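Local structure of extracellular solute-binding protein, family 3 (Methylophaga aminisulfidivorans MP, 5SV6) at residues Val110-Pro115 with Glu252-Val257; Thr46-Ala51 with Gln103-Met108. The protein is of unknown function but has the two-lobed architecture of a periplasmic solute-binding protein and is probably associated with the methanol dehydrogenase system. One frame throughout, in Å; residues are numbered along the deposited sequence.

Contact 1 of 2, residues Val110-Pro115 with Glu252-Val257; sequences VDKGDP and EQSIAV
Val110 and Ser254 form an antiparallel hydrogen-bonded pair, with Val110 N 3.0 Å from Ser254 O and Ser254 N 2.8 Å from Val110 O, and Asp111 faces Gln253 in the adjoining non-hydrogen-bonded pair. The pairing ends where Lys112 N bonds to Glu252 O at 2.9 Å. Asp111 and Gln253 lie side by side and point the same way. A bend in the glutamine chain (chi2 -65°) carries its amide back to the neighbouring strand, where Gln253 NE2 gives a nearly straight bond of 2.9 Å to Asp111 OD1. The oxygen lies close to the amide plane; the donor reaches its anti side, somewhat out of the carboxylate plane, the two groups being turned 86° apart. One water donates to both Asp111 OD1 and Gln253 OE1, closing a polar ring that fixes the rotation of the amide. A leucine in place of Gln253 would probably leave Asp111 OD1 without its amide donor and take one acceptor from the water, freeing the carboxylate to turn. Val110 meets Ala256 through an apolar contact of 3.7 Å between CG2 and CB. Lys112 has CG anti to its backbone N (chi1 175°) and then bends at chi2, which lays CD 3.3 Å from Ser254 OG; the lysine NZ and the serine hydroxyl both bond to Ser120 O. The aliphatic part of Lys112 crosses the Glu252 side chain, but Lys112 NZ remains 6.9 Å from Glu252 OE1, too far for a salt bridge. Beyond the pair, Asp111 to Asp114 make a type II turn with Gly113 in the position that favours glycine. A strand returning from the second lobe to pair antiparallel with a parallel strand of the first is characteristic of the type II periplasmic binding protein fold.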
ATOM      1  N   VAL A 110      -1.015   7.898  -4.400  1.00  8.82           N
ATOM      2  CA  VAL A 110      -1.671   7.129  -5.457  1.00  8.10           C
ATOM      3  C   VAL A 110      -0.581   6.650  -6.415  1.00 10.73           C
ATOM      4  O   VAL A 110       0.553   7.144  -6.361  1.00  9.15           O
ATOM      5  CB  VAL A 110      -2.730   7.952  -6.241  1.00  9.30           C
ATOM      6  CG1 VAL A 110      -3.835   8.479  -5.308  1.00  9.60           C
ATOM      7  CG2 VAL A 110      -2.074   9.085  -7.027  1.00  9.47           C
ATOM      8  N   ASP A 111      -0.900   5.687  -7.279  1.00  9.86           N
ATOM      9  CA  ASP A 111       0.064   5.282  -8.304  1.00  9.08           C
ATOM     10  C   ASP A 111       0.357   6.473  -9.214  1.00 10.56           C
ATOM     11  O   ASP A 111      -0.552   7.226  -9.564  1.00 11.37           O
ATOM     12  CB  ASP A 111      -0.473   4.146  -9.177  1.00 11.79           C
ATOM     13  CG  ASP A 111      -0.613   2.824  -8.432  1.00 13.10           C
ATOM     14  OD1 ASP A 111      -0.108   2.698  -7.296  1.00 13.04           O
ATOM     15  OD2 ASP A 111      -1.231   1.896  -9.005  1.00 13.85           O
ATOM     16  N   LYS A 112       1.621   6.648  -9.588  1.00  9.16           N
ATOM     17  CA  LYS A 112       1.981   7.662 -10.578  1.00 10.70           C
ATOM     18  C   LYS A 112       1.133   7.477 -11.837  1.00 12.80           C
ATOM     19  O   LYS A 112       0.933   6.360 -12.285  1.00 10.12           O
ATOM     20  CB  LYS A 112       3.461   7.536 -10.942  1.00 11.96           C
ATOM     21  CG  LYS A 112       3.897   8.472 -12.066  1.00 14.81           C
ATOM     22  CD  LYS A 112       3.624   9.936 -11.713  1.00 13.66           C
ATOM     23  CE  LYS A 112       3.828  10.842 -12.923  1.00 16.35           C
ATOM     24  NZ  LYS A 112       3.595  12.285 -12.616  1.00 15.18           N
ATOM     25  N   GLY A 113       0.606   8.564 -12.392  1.00 11.50           N
ATOM     26  CA  GLY A 113      -0.116   8.468 -13.648  1.00 15.69           C
ATOM     27  C   GLY A 113      -1.559   7.989 -13.561  1.00 16.52           C
ATOM     28  O   GLY A 113      -2.181   7.745 -14.601  1.00 15.87           O
ATOM     29  N   ASP A 114      -2.069   7.813 -12.338  1.00 11.72           N
ATOM     30  CA  ASP A 114      -3.494   7.573 -12.091  1.00 12.74           C
ATOM     31  C   ASP A 114      -4.282   8.538 -12.983  1.00 13.36           C
ATOM     32  O   ASP A 114      -4.088   9.748 -12.903  1.00 12.53           O
ATOM     33  CB  ASP A 114      -3.793   7.845 -10.602  1.00 12.23           C
ATOM     34  CG  ASP A 114      -5.235   7.536 -10.195  1.00 16.06           C
ATOM     35  OD1 ASP A 114      -6.179   7.858 -10.945  1.00 13.82           O
ATOM     36  OD2 ASP A 114      -5.424   6.992  -9.080  1.00 18.34           O
ATOM     37  N   PRO A 115      -5.156   8.001 -13.850  1.00 15.24           N
ATOM     38  CA  PRO A 115      -5.855   8.790 -14.875  1.00 14.86           C
ATOM     39  C   PRO A 115      -6.856   9.794 -14.317  1.00 11.38           C
ATOM     40  O   PRO A 115      -7.251  10.722 -15.024  1.00 12.67           O
ATOM     41  CB  PRO A 115      -6.596   7.723 -15.696  1.00 16.72           C
ATOM     42  CG  PRO A 115      -5.847   6.445 -15.413  1.00 18.36           C
ATOM     43  CD  PRO A 115      -5.436   6.560 -13.982  1.00 15.76           C
ATOM     44  N   GLU A 252       5.436   3.195  -8.721  1.00  9.67           N
ATOM     45  CA  GLU A 252       5.842   4.524  -8.277  1.00 11.12           C
ATOM     46  C   GLU A 252       4.654   5.195  -7.593  1.00  9.53           C
ATOM     47  O   GLU A 252       3.518   5.098  -8.065  1.00  8.96           O
ATOM     48  CB  GLU A 252       6.328   5.377  -9.454  1.00 11.57           C
ATOM     49  CG  GLU A 252       7.660   4.913 -10.041  1.00 14.12           C
ATOM     50  CD  GLU A 252       8.081   5.737 -11.246  1.00 21.93           C
ATOM     51  OE1 GLU A 252       7.222   6.422 -11.842  1.00 22.74           O
ATOM     52  OE2 GLU A 252       9.278   5.720 -11.583  1.00 26.45           O
ATOM     53  N   GLN A 253       4.916   5.874  -6.483  1.00  7.11           N
ATOM     54  CA  GLN A 253       3.849   6.548  -5.743  1.00  9.07           C
ATOM     55  C   GLN A 253       3.971   8.073  -5.809  1.00  8.82           C
ATOM     56  O   GLN A 253       5.066   8.617  -5.684  1.00  8.48           O
ATOM     57  CB  GLN A 253       3.845   6.081  -4.287  1.00  8.91           C
ATOM     58  CG  GLN A 253       3.648   4.573  -4.147  1.00  9.37           C
ATOM     59  CD  GLN A 253       2.285   4.132  -4.635  1.00 11.48           C
ATOM     60  OE1 GLN A 253       1.267   4.487  -4.045  1.00 10.01           O
ATOM     61  NE2 GLN A 253       2.257   3.379  -5.736  1.00 10.19           N
ATOM     62  N   SER A 254       2.840   8.752  -5.974  1.00  7.03           N
ATOM     63  CA  SER A 254       2.815  10.210  -6.116  1.00  7.28           C
ATOM     64  C   SER A 254       1.749  10.859  -5.246  1.00  8.53           C
ATOM     65  O   SER A 254       0.802  10.202  -4.818  1.00  7.75           O
ATOM     66  CB  SER A 254       2.516  10.599  -7.565  1.00  8.18           C
ATOM     67  OG  SER A 254       3.503  10.127  -8.466  1.00 10.10           O
ATOM     68  N   ILE A 255       1.904  12.155  -4.999  1.00  8.45           N
ATOM     69  CA  ILE A 255       0.825  12.973  -4.435  1.00  7.89           C
ATOM     70  C   ILE A 255      -0.195  13.200  -5.541  1.00  8.56           C
ATOM     71  O   ILE A 255       0.196  13.342  -6.697  1.00  9.06           O
ATOM     72  CB  ILE A 255       1.356  14.364  -4.009  1.00  7.15           C
ATOM     73  CG1 ILE A 255       2.534  14.246  -3.034  1.00  9.23           C
ATOM     74  CG2 ILE A 255       0.246  15.212  -3.427  1.00  8.70           C
ATOM     75  CD1 ILE A 255       2.197  13.595  -1.720  1.00  8.63           C
ATOM     76  N   ALA A 256      -1.487  13.255  -5.205  1.00  6.63           N
ATOM     77  CA  ALA A 256      -2.516  13.552  -6.204  1.00  7.97           C
ATOM     78  C   ALA A 256      -3.259  14.834  -5.870  1.00  8.40           C
ATOM     79  O   ALA A 256      -3.561  15.102  -4.700  1.00  7.37           O
ATOM     80  CB  ALA A 256      -3.511  12.396  -6.319  1.00  8.27           C
ATOM     81  N   VAL A 257      -3.549  15.626  -6.901  1.00  7.69           N
ATOM     82  CA  VAL A 257      -4.466  16.762  -6.780  1.00  6.76           C
ATOM     83  C   VAL A 257      -5.442  16.675  -7.955  1.00  7.67           C
ATOM     84  O   VAL A 257      -5.221  15.895  -8.875  1.00  7.74           O
ATOM     85  CB  VAL A 257      -3.711  18.114  -6.838  1.00  9.32           C
ATOM     86  CG1 VAL A 257      -2.590  18.152  -5.803  1.00  7.65           C
ATOM     87  CG2 VAL A 257      -3.134  18.348  -8.228  1.00  9.95           C
TER
HETATM   88  O   HOH W   1      -1.157   3.615  -4.707  1.00 16.02           O

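Contact 2 of 2, residues Thr46-Ala51 with Gln103-Met108; sequences TLKVCA and QCDVVM
Cys50 and Cys104 are joined by a disulfide, SG to SG 2.0 Å, whose torsion of 118° is opened beyond a right angle. In Cys104 the sulfur sits between the backbone N and the carbonyl carbon (chi1 36°), which directs it across to Cys50. Backbone hydrogen bonds join the two segments in parallel at Val49 and Val106. Cys50 N reaches Val106 O at 2.9 Å, while Lys48 O accepts from Asp105 N at 3.0 Å and, more weakly, from Val106 N. Water extends these links: one molecule accepts from Met108 N and donates to Cys50 O, and another accepts from Lys48 N and donates to Thr46 O and to Asp105 OD2, so it bridges the two segments. The apolar contacts fall on two faces of the sheet. On one, Leu47 CD1 lies 3.7 Å from Val106 CG2, the two side chains crossing at about a right angle, and Val49 CG1 lies 3.8 Å from CG of Met108, a selenomethionine. On the other, Val107 CG2 packs 3.9 Å from Cys50 CB beside the disulfide. Asp105 carries its charge to Arg258 in a salt bridge. Helix 66-77 covers Leu47 and Met108, helix 94-99 packs on Val107 and both cysteines, and strands 82-87 and 247-257 flank the pair within the sheet.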
ATOM      1  N   THR A  46      -3.260  27.419   3.726  1.00 23.35           N
ATOM      2  CA  THR A  46      -3.380  26.080   4.307  1.00 22.61           C
ATOM      3  C   THR A  46      -3.301  24.979   3.254  1.00 20.53           C
ATOM      4  O   THR A  46      -3.624  25.201   2.092  1.00 20.52           O
ATOM      5  CB  THR A  46      -4.707  25.899   5.059  1.00 20.82           C
ATOM      6  OG1 THR A  46      -5.756  25.661   4.114  1.00 25.56           O
ATOM      7  CG2 THR A  46      -5.027  27.123   5.905  1.00 20.68           C
ATOM      8  N   LEU A  47      -2.874  23.788   3.668  1.00 18.01           N
ATOM      9  CA  LEU A  47      -2.871  22.628   2.781  1.00 16.27           C
ATOM     10  C   LEU A  47      -3.918  21.640   3.270  1.00 14.81           C
ATOM     11  O   LEU A  47      -3.745  21.014   4.318  1.00 15.05           O
ATOM     12  CB  LEU A  47      -1.493  21.957   2.764  1.00 14.30           C
ATOM     13  CG  LEU A  47      -1.286  20.858   1.719  1.00 15.45           C
ATOM     14  CD1 LEU A  47      -1.203  21.451   0.311  1.00 16.66           C
ATOM     15  CD2 LEU A  47      -0.041  20.013   2.021  1.00 14.52           C
ATOM     16  N   LYS A  48      -5.018  21.521   2.537  1.00 15.16           N
ATOM     17  CA  LYS A  48      -6.089  20.621   2.948  1.00 13.87           C
ATOM     18  C   LYS A  48      -5.837  19.218   2.410  1.00 12.36           C
ATOM     19  O   LYS A  48      -5.945  18.977   1.208  1.00 13.29           O
ATOM     20  CB  LYS A  48      -7.454  21.137   2.486  1.00 15.89           C
ATOM     21  CG  LYS A  48      -7.820  22.497   3.060  1.00 18.94           C
ATOM     22  CD  LYS A  48      -9.185  22.959   2.559  1.00 22.28           C
ATOM     23  CE  LYS A  48     -10.301  22.110   3.152  1.00 23.37           C
ATOM     24  NZ  LYS A  48     -11.653  22.734   2.971  1.00 29.20           N
ATOM     25  N   VAL A  49      -5.503  18.304   3.314  1.00 10.93           N
ATOM     26  CA  VAL A  49      -5.131  16.943   2.940  1.00 10.89           C
ATOM     27  C   VAL A  49      -6.259  15.971   3.256  1.00 10.59           C
ATOM     28  O   VAL A  49      -6.674  15.847   4.414  1.00 10.40           O
ATOM     29  CB  VAL A  49      -3.853  16.505   3.684  1.00 11.30           C
ATOM     30  CG1 VAL A  49      -3.557  15.012   3.463  1.00  9.62           C
ATOM     31  CG2 VAL A  49      -2.666  17.388   3.274  1.00 13.44           C
ATOM     32  N   CYS A  50      -6.761  15.302   2.219  1.00 10.95           N
ATOM     33  CA  CYS A  50      -7.741  14.233   2.367  1.00 11.58           C
ATOM     34  C   CYS A  50      -7.046  13.039   3.025  1.00 11.62           C
ATOM     35  O   CYS A  50      -6.040  12.556   2.507  1.00 12.30           O
ATOM     36  CB  CYS A  50      -8.287  13.796   0.994  1.00 11.46           C
ATOM     37  SG  CYS A  50      -8.753  15.123  -0.187  1.00 16.15           S
ATOM     38  N   ALA A  51      -7.562  12.559   4.157  1.00 11.80           N
ATOM     39  CA  ALA A  51      -6.942  11.404   4.825  1.00 10.76           C
ATOM     40  C   ALA A  51      -7.936  10.508   5.527  1.00 10.81           C
ATOM     41  O   ALA A  51      -8.990  10.958   5.988  1.00 11.58           O
ATOM     42  CB  ALA A  51      -5.841  11.851   5.813  1.00 10.11           C
ATOM     43  N   GLN A 103     -13.671  18.511  -1.464  1.00 14.24           N
ATOM     44  CA  GLN A 103     -13.712  18.546  -0.002  1.00 14.85           C
ATOM     45  C   GLN A 103     -12.325  18.772   0.578  1.00 14.92           C
ATOM     46  O   GLN A 103     -12.168  19.040   1.768  1.00 17.36           O
ATOM     47  CB  GLN A 103     -14.266  17.231   0.544  1.00 17.49           C
ATOM     48  CG  GLN A 103     -15.658  16.889   0.074  1.00 18.96           C
ATOM     49  CD  GLN A 103     -16.682  17.894   0.527  1.00 24.11           C
ATOM     50  OE1 GLN A 103     -17.216  18.661  -0.279  1.00 26.70           O
ATOM     51  NE2 GLN A 103     -16.970  17.902   1.826  1.00 26.29           N
ATOM     52  N   CYS A 104     -11.324  18.637  -0.278  1.00 13.95           N
ATOM     53  CA  CYS A 104      -9.923  18.789   0.087  1.00 12.71           C
ATOM     54  C   CYS A 104      -9.131  18.713  -1.210  1.00 14.91           C
ATOM     55  O   CYS A 104      -9.697  18.424  -2.272  1.00 12.93           O
ATOM     56  CB  CYS A 104      -9.464  17.727   1.098  1.00 13.59           C
ATOM     57  SG  CYS A 104     -10.182  16.085   0.888  1.00 17.98           S
ATOM     58  N   ASP A 105      -7.835  18.975  -1.118  1.00 11.76           N
ATOM     59  CA  ASP A 105      -7.052  19.335  -2.287  1.00 13.29           C
ATOM     60  C   ASP A 105      -5.910  18.394  -2.594  1.00 10.42           C
ATOM     61  O   ASP A 105      -5.379  18.420  -3.687  1.00  9.56           O
ATOM     62  CB  ASP A 105      -6.504  20.749  -2.109  1.00 12.22           C
ATOM     63  CG  ASP A 105      -7.608  21.765  -1.931  1.00 16.78           C
ATOM     64  OD1 ASP A 105      -8.722  21.532  -2.462  1.00 18.13           O
ATOM     65  OD2 ASP A 105      -7.372  22.775  -1.246  1.00 16.15           O
ATOM     66  N   VAL A 106      -5.549  17.552  -1.633  1.00 11.87           N
ATOM     67  CA  VAL A 106      -4.368  16.705  -1.772  1.00  8.85           C
ATOM     68  C   VAL A 106      -4.652  15.300  -1.273  1.00  9.46           C
ATOM     69  O   VAL A 106      -5.240  15.132  -0.208  1.00 10.75           O
ATOM     70  CB  VAL A 106      -3.187  17.293  -0.969  1.00 11.37           C
ATOM     71  CG1 VAL A 106      -2.027  16.310  -0.904  1.00 13.09           C
ATOM     72  CG2 VAL A 106      -2.743  18.623  -1.573  1.00 11.63           C
ATOM     73  N   VAL A 107      -4.264  14.301  -2.063  1.00  8.43           N
ATOM     74  CA  VAL A 107      -4.222  12.922  -1.590  1.00  8.75           C
ATOM     75  C   VAL A 107      -2.774  12.446  -1.550  1.00  7.70           C
ATOM     76  O   VAL A 107      -2.037  12.583  -2.529  1.00  7.62           O
ATOM     77  CB  VAL A 107      -5.106  11.991  -2.442  1.00  6.47           C
ATOM     78  CG1 VAL A 107      -4.838  10.528  -2.099  1.00  8.72           C
ATOM     79  CG2 VAL A 107      -6.578  12.324  -2.191  1.00  8.54           C
HETATM   80  N   MSE A 108      -2.362  11.882  -0.418  1.00  8.53           N
HETATM   81  CA  MSE A 108      -0.931  11.655  -0.172  1.00  9.45           C
HETATM   82  C   MSE A 108      -0.260  10.565  -1.014  1.00  9.99           C
HETATM   83  O   MSE A 108       0.919  10.677  -1.335  1.00 11.14           O
HETATM   84  CB  MSE A 108      -0.659  11.399   1.317  1.00  9.99           C
HETATM   85  CG  MSE A 108      -0.911  12.613   2.214  1.00  8.80           C
HETATM   86 SE   MSE A 108       0.106  14.207   1.670  1.00 21.49          SE
HETATM   87  CE  MSE A 108       1.937  13.531   1.828  1.00  9.32           C
TER
HETATM   88  O   HOH W   2      -5.302  23.183   0.166  1.00 14.94           O
HETATM   89  O   HOH W   3     -13.544  20.143   3.604  1.00 24.29           O
HETATM   90  O   HOH W   4      -3.996  11.092   1.753  1.00  9.20           O

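In the fold
Contacts 1 and 2 share strand 106-111, which pairs in parallel with 47-52 and antiparallel with 247-257, which places it between them in the sheet. They also touch directly: Ala256 N lies 2.8 Å from Val107 O in a probable hydrogen bond, and Ile255 packs on Val106 and Met108. Contact 2 is the more buried, adding a disulfide and more apolar packing to its backbone bonds. Contact 1 is only partly buried; beside its Val110-Ala256 packing it includes a water-linked amide and carboxylate and, at its exposed edge, the aliphatic part of a lysine. Its side chains thus meet mainly through polar groups, where the shared strand runs out into a turn.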